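Long-range contacts in extracellular solute-binding protein, family 7 (Colwellia psychrerythraea, PDB 4PET), which binds pyruvate together with a calcium ion and probably delivers it, as a periplasmic solute-binding protein, to a TRAP transporter: residues G141-P146 against V245-Y250; G148-Q153 against Y270-Q275; E166-L171 against A184-K189. All coordinates share one frame; numbering follows the deposited sequence.

Interaction 1: G141-P146 against V245-Y250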
ATOM      1  N   GLY A 141     -26.080  11.661   6.394  1.00 23.20           N
ATOM      2  CA  GLY A 141     -25.740  12.702   5.447  1.00 21.94           C
ATOM      3  C   GLY A 141     -24.233  12.990   5.491  1.00 19.51           C
ATOM      4  O   GLY A 141     -23.776  14.116   5.217  1.00 18.98           O
ATOM      5  N   ILE A 142     -23.474  11.958   5.823  1.00 17.16           N
ATOM      6  CA  ILE A 142     -22.014  12.020   5.834  1.00 17.48           C
ATOM      7  C   ILE A 142     -21.426  11.044   4.778  1.00 22.56           C
ATOM      8  O   ILE A 142     -21.882   9.906   4.631  1.00 21.72           O
ATOM      9  CB  ILE A 142     -21.473  11.615   7.192  1.00 18.89           C
ATOM     10  CG1 ILE A 142     -21.764  12.697   8.251  1.00 19.39           C
ATOM     11  CG2 ILE A 142     -19.945  11.383   7.132  1.00 20.98           C
ATOM     12  CD1 ILE A 142     -21.512  12.201   9.648  1.00 19.03           C
HETATM   13  N   MSE A 143     -20.424  11.521   4.056  1.00 17.05           N
HETATM   14  CA  MSE A 143     -19.645  10.691   3.138  1.00 17.53           C
HETATM   15  C   MSE A 143     -18.342  10.425   3.852  1.00 19.18           C
HETATM   16  O   MSE A 143     -17.715  11.348   4.409  1.00 21.67           O
HETATM   17  CB  MSE A 143     -19.390  11.404   1.802  1.00 17.67           C
HETATM   18  CG  MSE A 143     -20.616  11.970   1.096  1.00 22.16           C
HETATM   19 SE   MSE A 143     -20.079  13.286  -0.261  0.86 24.03          SE
HETATM   20  CE  MSE A 143     -19.634  12.109  -1.727  1.00 24.71           C
ATOM     21  N   SER A 144     -17.951   9.160   3.882  1.00 19.82           N
ATOM     22  CA  SER A 144     -16.709   8.767   4.531  1.00 15.63           C
ATOM     23  C   SER A 144     -15.797   8.129   3.515  1.00 18.50           C
ATOM     24  O   SER A 144     -16.269   7.365   2.663  1.00 18.10           O
ATOM     25  CB  SER A 144     -16.987   7.784   5.653  1.00 18.54           C
ATOM     26  OG  SER A 144     -15.819   7.514   6.384  1.00 17.83           O
ATOM     27  N   PHE A 145     -14.508   8.483   3.617  1.00 15.27           N
ATOM     28  CA  PHE A 145     -13.430   8.052   2.705  1.00 14.42           C
ATOM     29  C   PHE A 145     -12.211   7.640   3.517  1.00 16.13           C
ATOM     30  O   PHE A 145     -11.982   8.209   4.609  1.00 17.25           O
ATOM     31  CB  PHE A 145     -12.969   9.214   1.824  1.00 17.50           C
ATOM     32  CG  PHE A 145     -14.045   9.787   0.955  1.00 23.02           C
ATOM     33  CD1 PHE A 145     -14.918  10.729   1.446  1.00 23.03           C
ATOM     34  CD2 PHE A 145     -14.144   9.412  -0.376  1.00 27.38           C
ATOM     35  CE1 PHE A 145     -15.911  11.270   0.632  1.00 22.89           C
ATOM     36  CE2 PHE A 145     -15.120   9.947  -1.197  1.00 27.93           C
ATOM     37  CZ  PHE A 145     -16.012  10.864  -0.698  1.00 24.05           C
ATOM     38  N   PRO A 146     -11.416   6.673   3.003  1.00 17.72           N
ATOM     39  CA  PRO A 146     -10.129   6.317   3.628  1.00 17.40           C
ATOM     40  C   PRO A 146      -9.322   7.584   3.902  1.00 17.73           C
ATOM     41  O   PRO A 146      -9.253   8.416   3.008  1.00 17.64           O
ATOM     42  CB  PRO A 146      -9.455   5.442   2.552  1.00 18.14           C
ATOM     43  CG  PRO A 146     -10.655   4.699   1.899  1.00 17.78           C
ATOM     44  CD  PRO A 146     -11.706   5.821   1.824  1.00 19.81           C
ATOM     45  N   VAL A 245     -17.016  14.037   4.773  1.00 18.36           N
ATOM     46  CA  VAL A 245     -17.472  15.205   4.056  1.00 16.16           C
ATOM     47  C   VAL A 245     -18.982  15.303   4.193  1.00 18.83           C
ATOM     48  O   VAL A 245     -19.699  14.326   4.010  1.00 19.58           O
ATOM     49  CB  VAL A 245     -17.152  15.097   2.563  1.00 16.11           C
ATOM     50  CG1 VAL A 245     -17.601  16.372   1.839  1.00 15.37           C
ATOM     51  CG2 VAL A 245     -15.692  14.866   2.341  1.00 20.37           C
ATOM     52  N   ASN A 246     -19.459  16.486   4.529  1.00 20.39           N
ATOM     53  CA  ASN A 246     -20.886  16.721   4.584  1.00 20.96           C
ATOM     54  C   ASN A 246     -21.480  16.632   3.176  1.00 18.68           C
ATOM     55  O   ASN A 246     -21.054  17.354   2.284  1.00 22.35           O
ATOM     56  CB  ASN A 246     -21.144  18.100   5.193  1.00 18.50           C
ATOM     57  CG  ASN A 246     -22.605  18.445   5.212  1.00 21.46           C
ATOM     58  OD1 ASN A 246     -23.129  19.003   4.250  1.00 23.19           O
ATOM     59  ND2 ASN A 246     -23.287  18.099   6.320  1.00 22.34           N
ATOM     60  N   GLN A 247     -22.445  15.732   2.982  1.00 23.84           N
ATOM     61  CA  GLN A 247     -23.025  15.450   1.652  1.00 22.64           C
ATOM     62  C   GLN A 247     -23.579  16.706   0.988  1.00 17.87           C
ATOM     63  O   GLN A 247     -23.366  16.942  -0.217  1.00 21.94           O
ATOM     64  CB  GLN A 247     -24.142  14.411   1.797  1.00 24.38           C
ATOM     65  CG  GLN A 247     -24.817  14.000   0.499  1.00 23.63           C
ATOM     66  CD  GLN A 247     -23.996  13.041  -0.316  1.00 28.04           C
ATOM     67  OE1 GLN A 247     -23.616  11.958   0.162  1.00 32.67           O
ATOM     68  NE2 GLN A 247     -23.715  13.421  -1.573  1.00 28.73           N
ATOM     69  N   LYS A 248     -24.295  17.522   1.766  1.00 19.67           N
ATOM     70  CA  LYS A 248     -24.870  18.741   1.226  1.00 18.39           C
ATOM     71  C   LYS A 248     -23.803  19.711   0.771  1.00 21.97           C
ATOM     72  O   LYS A 248     -23.944  20.330  -0.275  1.00 18.36           O
ATOM     73  CB  LYS A 248     -25.809  19.395   2.234  1.00 21.16           C
ATOM     74  CG  LYS A 248     -27.147  18.631   2.336  1.00 29.94           C
ATOM     75  CD  LYS A 248     -28.096  19.257   3.355  1.00 43.23           C
ATOM     76  CE  LYS A 248     -29.484  18.633   3.268  1.00 47.47           C
ATOM     77  NZ  LYS A 248     -30.185  19.094   2.037  1.00 54.49           N
ATOM     78  N   ALA A 249     -22.700  19.806   1.513  1.00 21.37           N
ATOM     79  CA  ALA A 249     -21.605  20.662   1.086  1.00 18.76           C
ATOM     80  C   ALA A 249     -20.997  20.096  -0.186  1.00 18.41           C
ATOM     81  O   ALA A 249     -20.763  20.824  -1.129  1.00 20.18           O
ATOM     82  CB  ALA A 249     -20.537  20.790   2.189  1.00 24.02           C
ATOM     83  N   TYR A 250     -20.756  18.797  -0.219  1.00 17.37           N
ATOM     84  CA  TYR A 250     -20.203  18.184  -1.416  1.00 23.40           C
ATOM     85  C   TYR A 250     -21.126  18.451  -2.637  1.00 20.69           C
ATOM     86  O   TYR A 250     -20.656  18.845  -3.694  1.00 20.79           O
ATOM     87  CB  TYR A 250     -20.001  16.700  -1.173  1.00 20.76           C
ATOM     88  CG  TYR A 250     -19.519  15.883  -2.354  1.00 22.16           C
ATOM     89  CD1 TYR A 250     -18.158  15.685  -2.592  1.00 23.25           C
ATOM     90  CD2 TYR A 250     -20.426  15.287  -3.222  1.00 21.11           C
ATOM     91  CE1 TYR A 250     -17.729  14.899  -3.679  1.00 20.78           C
ATOM     92  CE2 TYR A 250     -20.005  14.509  -4.305  1.00 28.44           C
ATOM     93  CZ  TYR A 250     -18.651  14.319  -4.519  1.00 24.36           C
ATOM     94  OH  TYR A 250     -18.230  13.548  -5.575  1.00 28.49           O
TER
HETATM   95  O   HOH W   1     -25.479  16.337   4.513  1.00 24.90           O
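The selenium of M143 lies over one face of the Y250 ring, 3.4 Å from Y250 CG, and the methyl beyond it goes further in. M143 CE sits 3.5 Å from the ring centroid and only 10° off the normal, so a CH-pi contact and a Met-aromatic contact share the same face. The bend at chi3 (82°) turns that methyl over the ring centre, and the two side chains cross at about a right angle. This selenomethionine packing is the tight part of the contact. Q247 closes in beside it: its CG stands anti to the backbone N and the chain folds back at chi2 (77°), laying OE1 3.1 Å from M143 CG, while NE2 is held by N251. Further along the strand F145 meets V245 more loosely, CE1 to CG2, and both also pack on M265 of the long helix 255-290.

The backbones pair as antiparallel strands. M143 and V245 form a hydrogen-bonded pair, M143 N to V245 O at 2.9 Å and V245 N to M143 O at 2.8 Å. Toward G141 the packing of side chains gives way to a wetter end held by the backbone. G141 O takes Q247 N at 3.1 Å and also a hydrogen bond from a water, which in turn accepts from K248 N.

At the strand end N246 is the N-cap of helix 247-252: its OD1 receives A249 N at 2.9 Å on a lone pair, while ND2 reaches V83 O. Edge strand 142-149 thus pairs with an inner neighbour, 240-246, that runs through an Asn N-cap straight into a helix, an antiparallel edge pair belonging to the five-stranded mixed sheet of this DctP-type solute-binding protein.

Interaction 2: G148-Q153 against Y270-Q275. With CA (calcium ion), chain E; PYR (pyruvic acid), chain D.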
ATOM      1  N   GLY A 148      -6.039   7.515   5.609  1.00 15.13           N
ATOM      2  CA  GLY A 148      -4.638   7.169   5.789  1.00 13.69           C
ATOM      3  C   GLY A 148      -4.431   5.957   6.678  1.00 21.23           C
ATOM      4  O   GLY A 148      -5.028   5.877   7.762  1.00 21.03           O
ATOM      5  N   ASN A 149      -3.547   5.038   6.257  1.00 17.39           N
ATOM      6  CA  ASN A 149      -3.244   3.870   7.069  1.00 15.70           C
ATOM      7  C   ASN A 149      -1.945   4.037   7.830  1.00 18.31           C
ATOM      8  O   ASN A 149      -0.975   4.575   7.293  1.00 18.43           O
ATOM      9  CB  ASN A 149      -3.122   2.628   6.208  1.00 16.25           C
ATOM     10  CG  ASN A 149      -3.664   1.411   6.875  1.00 17.05           C
ATOM     11  OD1 ASN A 149      -2.995   0.799   7.682  1.00 18.70           O
ATOM     12  ND2 ASN A 149      -4.885   1.046   6.539  1.00 18.39           N
ATOM     13  N   THR A 150      -1.932   3.536   9.061  1.00 18.01           N
ATOM     14  CA  THR A 150      -0.734   3.503   9.887  1.00 18.16           C
ATOM     15  C   THR A 150       0.054   2.206   9.660  1.00 16.71           C
ATOM     16  O   THR A 150       1.203   2.059  10.092  1.00 21.35           O
ATOM     17  CB  THR A 150      -1.114   3.599  11.383  1.00 15.53           C
ATOM     18  OG1 THR A 150      -1.924   2.479  11.773  1.00 15.08           O
ATOM     19  CG2 THR A 150      -1.891   4.905  11.659  1.00 19.49           C
ATOM     20  N   GLY A 151      -0.550   1.248   8.992  1.00 22.00           N
ATOM     21  CA  GLY A 151      -0.009  -0.099   9.039  1.00 21.69           C
ATOM     22  C   GLY A 151      -0.238  -0.732  10.418  1.00 15.74           C
ATOM     23  O   GLY A 151      -1.077  -0.292  11.187  1.00 18.10           O
ATOM     24  N   ASN A 152       0.479  -1.815  10.695  1.00 16.69           N
ATOM     25  CA  ASN A 152       0.183  -2.658  11.845  1.00 16.57           C
ATOM     26  C   ASN A 152       0.638  -1.934  13.120  1.00 19.03           C
ATOM     27  O   ASN A 152       1.750  -1.385  13.180  1.00 22.94           O
ATOM     28  CB  ASN A 152       0.969  -3.977  11.699  1.00 19.92           C
ATOM     29  CG  ASN A 152       0.166  -5.180  12.129  1.00 25.32           C
ATOM     30  OD1 ASN A 152      -0.306  -5.244  13.257  1.00 19.31           O
ATOM     31  ND2 ASN A 152      -0.028  -6.126  11.212  1.00 24.40           N
ATOM     32  N   GLN A 153      -0.205  -1.891  14.141  1.00 18.48           N
ATOM     33  CA  GLN A 153       0.129  -1.070  15.311  1.00 18.90           C
ATOM     34  C   GLN A 153       0.700  -1.911  16.439  1.00 23.04           C
ATOM     35  O   GLN A 153       0.431  -3.110  16.526  1.00 22.10           O
ATOM     36  CB  GLN A 153      -1.106  -0.291  15.792  1.00 18.66           C
ATOM     37  CG  GLN A 153      -1.645   0.660  14.739  1.00 14.92           C
ATOM     38  CD  GLN A 153      -2.684   1.601  15.245  1.00 23.25           C
ATOM     39  OE1 GLN A 153      -3.192   1.442  16.373  1.00 16.99           O
ATOM     40  NE2 GLN A 153      -2.975   2.637  14.456  1.00 21.59           N
ATOM     41  N   TYR A 270      -3.346   7.399   0.635  1.00 12.95           N
ATOM     42  CA  TYR A 270      -2.349   6.426   0.269  1.00 16.43           C
ATOM     43  C   TYR A 270      -0.958   6.880   0.708  1.00 19.04           C
ATOM     44  O   TYR A 270      -0.216   6.102   1.274  1.00 18.41           O
ATOM     45  CB  TYR A 270      -2.353   6.254  -1.232  1.00 21.94           C
ATOM     46  CG  TYR A 270      -3.339   5.230  -1.770  1.00 19.55           C
ATOM     47  CD1 TYR A 270      -3.231   3.888  -1.417  1.00 17.98           C
ATOM     48  CD2 TYR A 270      -4.311   5.599  -2.682  1.00 19.71           C
ATOM     49  CE1 TYR A 270      -4.074   2.937  -1.957  1.00 23.05           C
ATOM     50  CE2 TYR A 270      -5.156   4.644  -3.262  1.00 24.79           C
ATOM     51  CZ  TYR A 270      -5.030   3.326  -2.895  1.00 25.17           C
ATOM     52  OH  TYR A 270      -5.847   2.395  -3.475  1.00 21.36           O
ATOM     53  N   ASP A 271      -0.597   8.126   0.415  1.00 15.43           N
ATOM     54  CA  ASP A 271       0.707   8.644   0.823  1.00 18.06           C
ATOM     55  C   ASP A 271       0.894   8.557   2.324  1.00 17.60           C
ATOM     56  O   ASP A 271       2.009   8.360   2.784  1.00 17.34           O
ATOM     57  CB  ASP A 271       0.879  10.100   0.444  1.00 21.31           C
ATOM     58  CG  ASP A 271       1.369  10.295  -0.983  1.00 36.51           C
ATOM     59  OD1 ASP A 271       1.977   9.376  -1.593  1.00 42.03           O
ATOM     60  OD2 ASP A 271       1.150  11.409  -1.498  1.00 37.02           O
HETATM   61  N   MSE A 272      -0.173   8.726   3.117  1.00 18.90           N
HETATM   62  CA  MSE A 272       0.016   8.631   4.572  1.00 16.60           C
HETATM   63  C   MSE A 272       0.518   7.251   5.040  1.00 18.94           C
HETATM   64  O   MSE A 272       1.213   7.156   6.055  1.00 20.27           O
HETATM   65  CB  MSE A 272      -1.232   9.042   5.368  1.00 17.50           C
HETATM   66  CG  MSE A 272      -0.894   9.571   6.762  1.00 18.89           C
HETATM   67 SE   MSE A 272      -2.376   9.446   8.011  0.90 16.23          SE
HETATM   68  CE  MSE A 272      -2.218   7.621   8.451  1.00 15.78           C
ATOM     69  N   TYR A 273       0.165   6.192   4.313  1.00 17.39           N
ATOM     70  CA  TYR A 273       0.647   4.869   4.641  1.00 14.32           C
ATOM     71  C   TYR A 273       2.148   4.768   4.322  1.00 20.68           C
ATOM     72  O   TYR A 273       2.905   4.173   5.077  1.00 18.50           O
ATOM     73  CB  TYR A 273      -0.123   3.818   3.849  1.00 16.88           C
ATOM     74  CG  TYR A 273       0.382   2.409   4.058  1.00 18.54           C
ATOM     75  CD1 TYR A 273       0.700   1.957   5.320  1.00 20.21           C
ATOM     76  CD2 TYR A 273       0.515   1.527   3.000  1.00 18.21           C
ATOM     77  CE1 TYR A 273       1.171   0.674   5.530  1.00 21.58           C
ATOM     78  CE2 TYR A 273       1.003   0.207   3.203  1.00 19.64           C
ATOM     79  CZ  TYR A 273       1.306  -0.206   4.471  1.00 18.43           C
ATOM     80  OH  TYR A 273       1.763  -1.502   4.689  1.00 19.55           O
ATOM     81  N   SER A 274       2.547   5.310   3.175  1.00 23.93           N
ATOM     82  CA  SER A 274       3.968   5.385   2.852  1.00 23.23           C
ATOM     83  C   SER A 274       4.716   6.211   3.894  1.00 17.29           C
ATOM     84  O   SER A 274       5.801   5.826   4.272  1.00 18.98           O
ATOM     85  CB  SER A 274       4.159   5.977   1.473  1.00 18.25           C
ATOM     86  OG  SER A 274       3.446   5.176   0.547  1.00 21.59           O
ATOM     87  N   GLN A 275       4.148   7.329   4.356  1.00 16.61           N
ATOM     88  CA  GLN A 275       4.799   8.123   5.404  1.00 21.65           C
ATOM     89  C   GLN A 275       4.849   7.371   6.732  1.00 23.43           C
ATOM     90  O   GLN A 275       5.874   7.421   7.436  1.00 18.79           O
ATOM     91  CB  GLN A 275       4.119   9.487   5.628  1.00 17.37           C
ATOM     92  CG  GLN A 275       4.987  10.485   6.445  1.00 22.67           C
ATOM     93  CD  GLN A 275       4.303  11.820   6.737  1.00 26.37           C
ATOM     94  OE1 GLN A 275       3.127  12.013   6.447  1.00 22.16           O
ATOM     95  NE2 GLN A 275       5.041  12.742   7.339  1.00 23.82           N
TER
HETATM   96 CA    CA E 403      -4.371   2.634  18.014  1.00 20.50          CA
HETATM   97  C   PYR D 402      -5.985   5.463  17.651  1.00 21.41           C
HETATM   98  O   PYR D 402      -5.729   4.582  18.582  1.00 18.99           O
HETATM   99  OXT PYR D 402      -6.809   6.419  17.970  1.00 15.36           O
HETATM  100  CA  PYR D 402      -5.325   5.420  16.404  1.00 32.70           C
HETATM  101  O3  PYR D 402      -4.663   4.356  16.024  1.00 24.97           O
HETATM  102  CB  PYR D 402      -5.308   6.609  15.495  1.00 31.98           C
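M272 pushes its methyl against the backbone of G148, CE standing 3.3 Å from G148 C, near the end of strand 142-149 as the chain heads for the ligand site of this TRAP-type binding protein. The strand packs here on the long helix 255-290, and an Asx turn starts at N149. The chain of M272 starts with CG anti to the backbone N and bends at chi3 (80°), which swings CE along the strand toward N149 O and the methyl of T150. G148 lets the selenium come close because it has no side chain on the side facing the helix.

One residue on, N149 O meets the helix through a CA-H...O contact, Y273 CA to N149 O at 3.1 Å, and the same carbonyl lies near the plane of the Y273 ring, at its edge. The ring then runs alongside the turn, CE1 reaching G151 CA at 3.8 Å, while its CD1 faces N149 CB. No hydrogen bond joins the two segments.

The second shell fixes the turn. N149 OD1 takes G151 N at 2.8 Å on a lone pair, closing the Asx turn, while N149 ND2 is bound by E240, which also receives G148 N. T150 OG1 donates to G151 O, from a direction tilted 27° out of the carbonyl plane. Helix 255-290 also meets the second subunit, where D271 forms a salt bridge with K266 of that chain.

Farther along, Q153 enters the site itself, sharing the calcium with E211, W212 and E236; Y97 and R174 hydrogen-bond the pyruvate. The ligand chelates the ion through two of its oxygens, PYR O at 2.4 Å and PYR O3 at 2.6 Å from the calcium.

Interaction 3: E166-L171 against A184-K189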
ATOM      1  N   GLU A 166      -5.282 -12.625  34.467  1.00 36.10           N
ATOM      2  CA  GLU A 166      -5.618 -11.956  35.720  1.00 38.19           C
ATOM      3  C   GLU A 166      -5.082 -10.502  35.724  1.00 34.10           C
ATOM      4  O   GLU A 166      -5.728  -9.599  36.244  1.00 35.60           O
ATOM      5  CB  GLU A 166      -5.077 -12.768  36.902  1.00 44.07           C
ATOM      6  CG  GLU A 166      -5.777 -12.515  38.208  1.00 51.40           C
ATOM      7  CD  GLU A 166      -7.158 -13.149  38.284  1.00 58.11           C
ATOM      8  OE1 GLU A 166      -7.557 -13.847  37.316  1.00 61.50           O
ATOM      9  OE2 GLU A 166      -7.837 -12.947  39.319  1.00 59.94           O
ATOM     10  N   ASP A 167      -3.925 -10.280  35.104  1.00 34.10           N
ATOM     11  CA  ASP A 167      -3.367  -8.931  34.930  1.00 32.55           C
ATOM     12  C   ASP A 167      -4.224  -7.982  34.107  1.00 34.70           C
ATOM     13  O   ASP A 167      -4.020  -6.777  34.163  1.00 37.92           O
ATOM     14  CB  ASP A 167      -1.963  -9.016  34.329  1.00 38.93           C
ATOM     15  CG  ASP A 167      -1.005  -9.783  35.237  1.00 42.61           C
ATOM     16  OD1 ASP A 167      -1.181  -9.692  36.466  1.00 38.85           O
ATOM     17  OD2 ASP A 167      -0.120 -10.497  34.736  1.00 44.36           O
ATOM     18  N   LEU A 168      -5.173  -8.512  33.339  1.00 32.00           N
ATOM     19  CA  LEU A 168      -6.070  -7.670  32.565  1.00 23.73           C
ATOM     20  C   LEU A 168      -7.256  -7.200  33.398  1.00 26.49           C
ATOM     21  O   LEU A 168      -7.914  -6.215  33.035  1.00 24.32           O
ATOM     22  CB  LEU A 168      -6.608  -8.416  31.339  1.00 28.87           C
ATOM     23  CG  LEU A 168      -5.613  -8.784  30.244  1.00 25.32           C
ATOM     24  CD1 LEU A 168      -6.297  -9.585  29.193  1.00 27.44           C
ATOM     25  CD2 LEU A 168      -5.003  -7.536  29.650  1.00 26.56           C
ATOM     26  N   LYS A 169      -7.550  -7.903  34.495  1.00 31.99           N
ATOM     27  CA  LYS A 169      -8.742  -7.581  35.280  1.00 33.80           C
ATOM     28  C   LYS A 169      -8.591  -6.259  36.030  1.00 29.63           C
ATOM     29  O   LYS A 169      -7.695  -6.093  36.852  1.00 32.49           O
ATOM     30  CB  LYS A 169      -9.106  -8.735  36.223  1.00 37.14           C
ATOM     31  CG  LYS A 169      -9.513  -9.989  35.458  1.00 45.10           C
ATOM     32  CD  LYS A 169      -9.925 -11.144  36.385  1.00 52.34           C
ATOM     33  CE  LYS A 169     -10.165 -12.443  35.604  1.00 59.91           C
ATOM     34  NZ  LYS A 169     -11.153 -12.263  34.491  1.00 67.32           N
ATOM     35  N   GLY A 170      -9.450  -5.300  35.688  1.00 31.17           N
ATOM     36  CA  GLY A 170      -9.383  -3.987  36.288  1.00 34.97           C
ATOM     37  C   GLY A 170      -8.341  -3.102  35.645  1.00 33.04           C
ATOM     38  O   GLY A 170      -8.173  -1.953  36.046  1.00 29.71           O
ATOM     39  N   LEU A 171      -7.647  -3.622  34.643  1.00 25.00           N
ATOM     40  CA  LEU A 171      -6.657  -2.827  33.938  1.00 29.92           C
ATOM     41  C   LEU A 171      -7.331  -1.666  33.221  1.00 30.83           C
ATOM     42  O   LEU A 171      -8.141  -1.885  32.285  1.00 21.64           O
ATOM     43  CB  LEU A 171      -5.940  -3.667  32.881  1.00 31.50           C
ATOM     44  CG  LEU A 171      -4.855  -2.898  32.137  1.00 30.84           C
ATOM     45  CD1 LEU A 171      -3.718  -2.554  33.070  1.00 27.84           C
ATOM     46  CD2 LEU A 171      -4.344  -3.680  30.962  1.00 34.89           C
ATOM     47  N   ALA A 184     -12.554  -5.515  27.428  1.00 25.34           N
ATOM     48  CA  ALA A 184     -13.623  -5.353  28.428  1.00 25.73           C
ATOM     49  C   ALA A 184     -14.258  -6.709  28.749  1.00 29.34           C
ATOM     50  O   ALA A 184     -14.599  -7.004  29.903  1.00 25.36           O
ATOM     51  CB  ALA A 184     -14.676  -4.394  27.937  1.00 23.16           C
ATOM     52  N   LYS A 185     -14.384  -7.558  27.731  1.00 26.99           N
ATOM     53  CA  LYS A 185     -15.005  -8.864  27.941  1.00 27.39           C
ATOM     54  C   LYS A 185     -14.131  -9.675  28.878  1.00 27.70           C
ATOM     55  O   LYS A 185     -14.620 -10.529  29.624  1.00 31.85           O
ATOM     56  CB  LYS A 185     -15.213  -9.606  26.600  1.00 28.81           C
ATOM     57  CG  LYS A 185     -15.849 -10.995  26.742  1.00 36.33           C
ATOM     58  CD  LYS A 185     -15.901 -11.724  25.382  1.00 43.31           C
ATOM     59  CE  LYS A 185     -17.300 -11.892  24.858  1.00 43.07           C
ATOM     60  NZ  LYS A 185     -18.105 -12.742  25.768  1.00 49.89           N
ATOM     61  N   LEU A 186     -12.831  -9.372  28.869  1.00 22.99           N
ATOM     62  CA  LEU A 186     -11.880 -10.032  29.755  1.00 27.05           C
ATOM     63  C   LEU A 186     -11.636  -9.258  31.070  1.00 29.24           C
ATOM     64  O   LEU A 186     -10.744  -9.584  31.825  1.00 30.09           O
ATOM     65  CB  LEU A 186     -10.548 -10.262  29.023  1.00 30.55           C
ATOM     66  CG  LEU A 186     -10.639 -11.251  27.858  1.00 28.12           C
ATOM     67  CD1 LEU A 186      -9.342 -11.271  27.067  1.00 23.50           C
ATOM     68  CD2 LEU A 186     -10.976 -12.635  28.376  1.00 30.00           C
ATOM     69  N   GLY A 187     -12.422  -8.233  31.347  1.00 29.65           N
ATOM     70  CA  GLY A 187     -12.331  -7.581  32.635  1.00 28.84           C
ATOM     71  C   GLY A 187     -11.575  -6.272  32.661  1.00 29.22           C
ATOM     72  O   GLY A 187     -11.550  -5.606  33.694  1.00 29.02           O
ATOM     73  N   ALA A 188     -10.955  -5.896  31.551  1.00 26.58           N
ATOM     74  CA  ALA A 188     -10.308  -4.594  31.455  1.00 22.55           C
ATOM     75  C   ALA A 188     -11.316  -3.447  31.436  1.00 29.18           C
ATOM     76  O   ALA A 188     -12.533  -3.662  31.251  1.00 25.15           O
ATOM     77  CB  ALA A 188      -9.380  -4.532  30.215  1.00 21.67           C
ATOM     78  N   LYS A 189     -10.799  -2.231  31.648  1.00 24.42           N
ATOM     79  CA  LYS A 189     -11.602  -1.017  31.635  1.00 22.59           C
ATOM     80  C   LYS A 189     -11.069  -0.085  30.558  1.00 25.43           C
ATOM     81  O   LYS A 189     -10.226   0.757  30.813  1.00 23.52           O
ATOM     82  CB  LYS A 189     -11.629  -0.338  33.015  1.00 26.19           C
ATOM     83  CG  LYS A 189     -12.157  -1.282  34.097  1.00 31.20           C
ATOM     84  CD  LYS A 189     -12.649  -0.568  35.334  1.00 37.54           C
ATOM     85  CE  LYS A 189     -11.609   0.282  35.934  1.00 30.77           C
ATOM     86  NZ  LYS A 189     -11.896   0.535  37.377  1.00 26.57           N
TER
HETATM   87  O   HOH W   2      -8.988 -11.884  32.245  1.00 39.83           O
HETATM   88  O   HOH W   3      -9.421  -0.491  38.105  1.00 34.56           O
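L168 meets L186 methyl to methyl, CD1 to CD1 at 4.1 Å. The carbonyl of L168 lies against A188, its O 3.3 Å from A188 CA in a CA-H...O contact, and also accepts L171 N to close a type II beta turn. K169 comes next: its chain runs out along the surface and bends at chi4 (-54°), and a water bridges NZ to L186 O. At G170, whose positive phi suits the turn, the backbone N gives an almost straight bond of 2.9 Å to G187 O. A second water joins G170 O to K189 NZ. L171 ends the walk: its O takes K189 N at 2.8 Å, and its CB packs on that of A188.

Across the contact, G187 is the C-prime residue of a Schellman motif that finishes helix 177-185. The chain then turns into strand 189-191, which pairs in parallel with strand 172-174 just after L171, while L186 rests on I307 and A310 of helix 301-321.

Overall arrangement
Interaction 2 is the buried one, made of methyl, ring and glycine contacts beside the ligand site, with no hydrogen bond between its segments. Interactions 1 and 3 are only partly buried; both rely on backbone hydrogen bonds and bring in bridging waters. Strand 142-149 serves interactions 1 and 2: it pairs with strand 240-246, in interaction 1 near its start, and its end also packs on helix 255-290. Interaction 3 belongs to the other, six-stranded sheet, on the opposite side of the chain's centre from interaction 1 and about 37 Å from it, centre to centre. Both partly buried contacts involve a helix terminus, whereas interaction 2 meets the middle of a long helix.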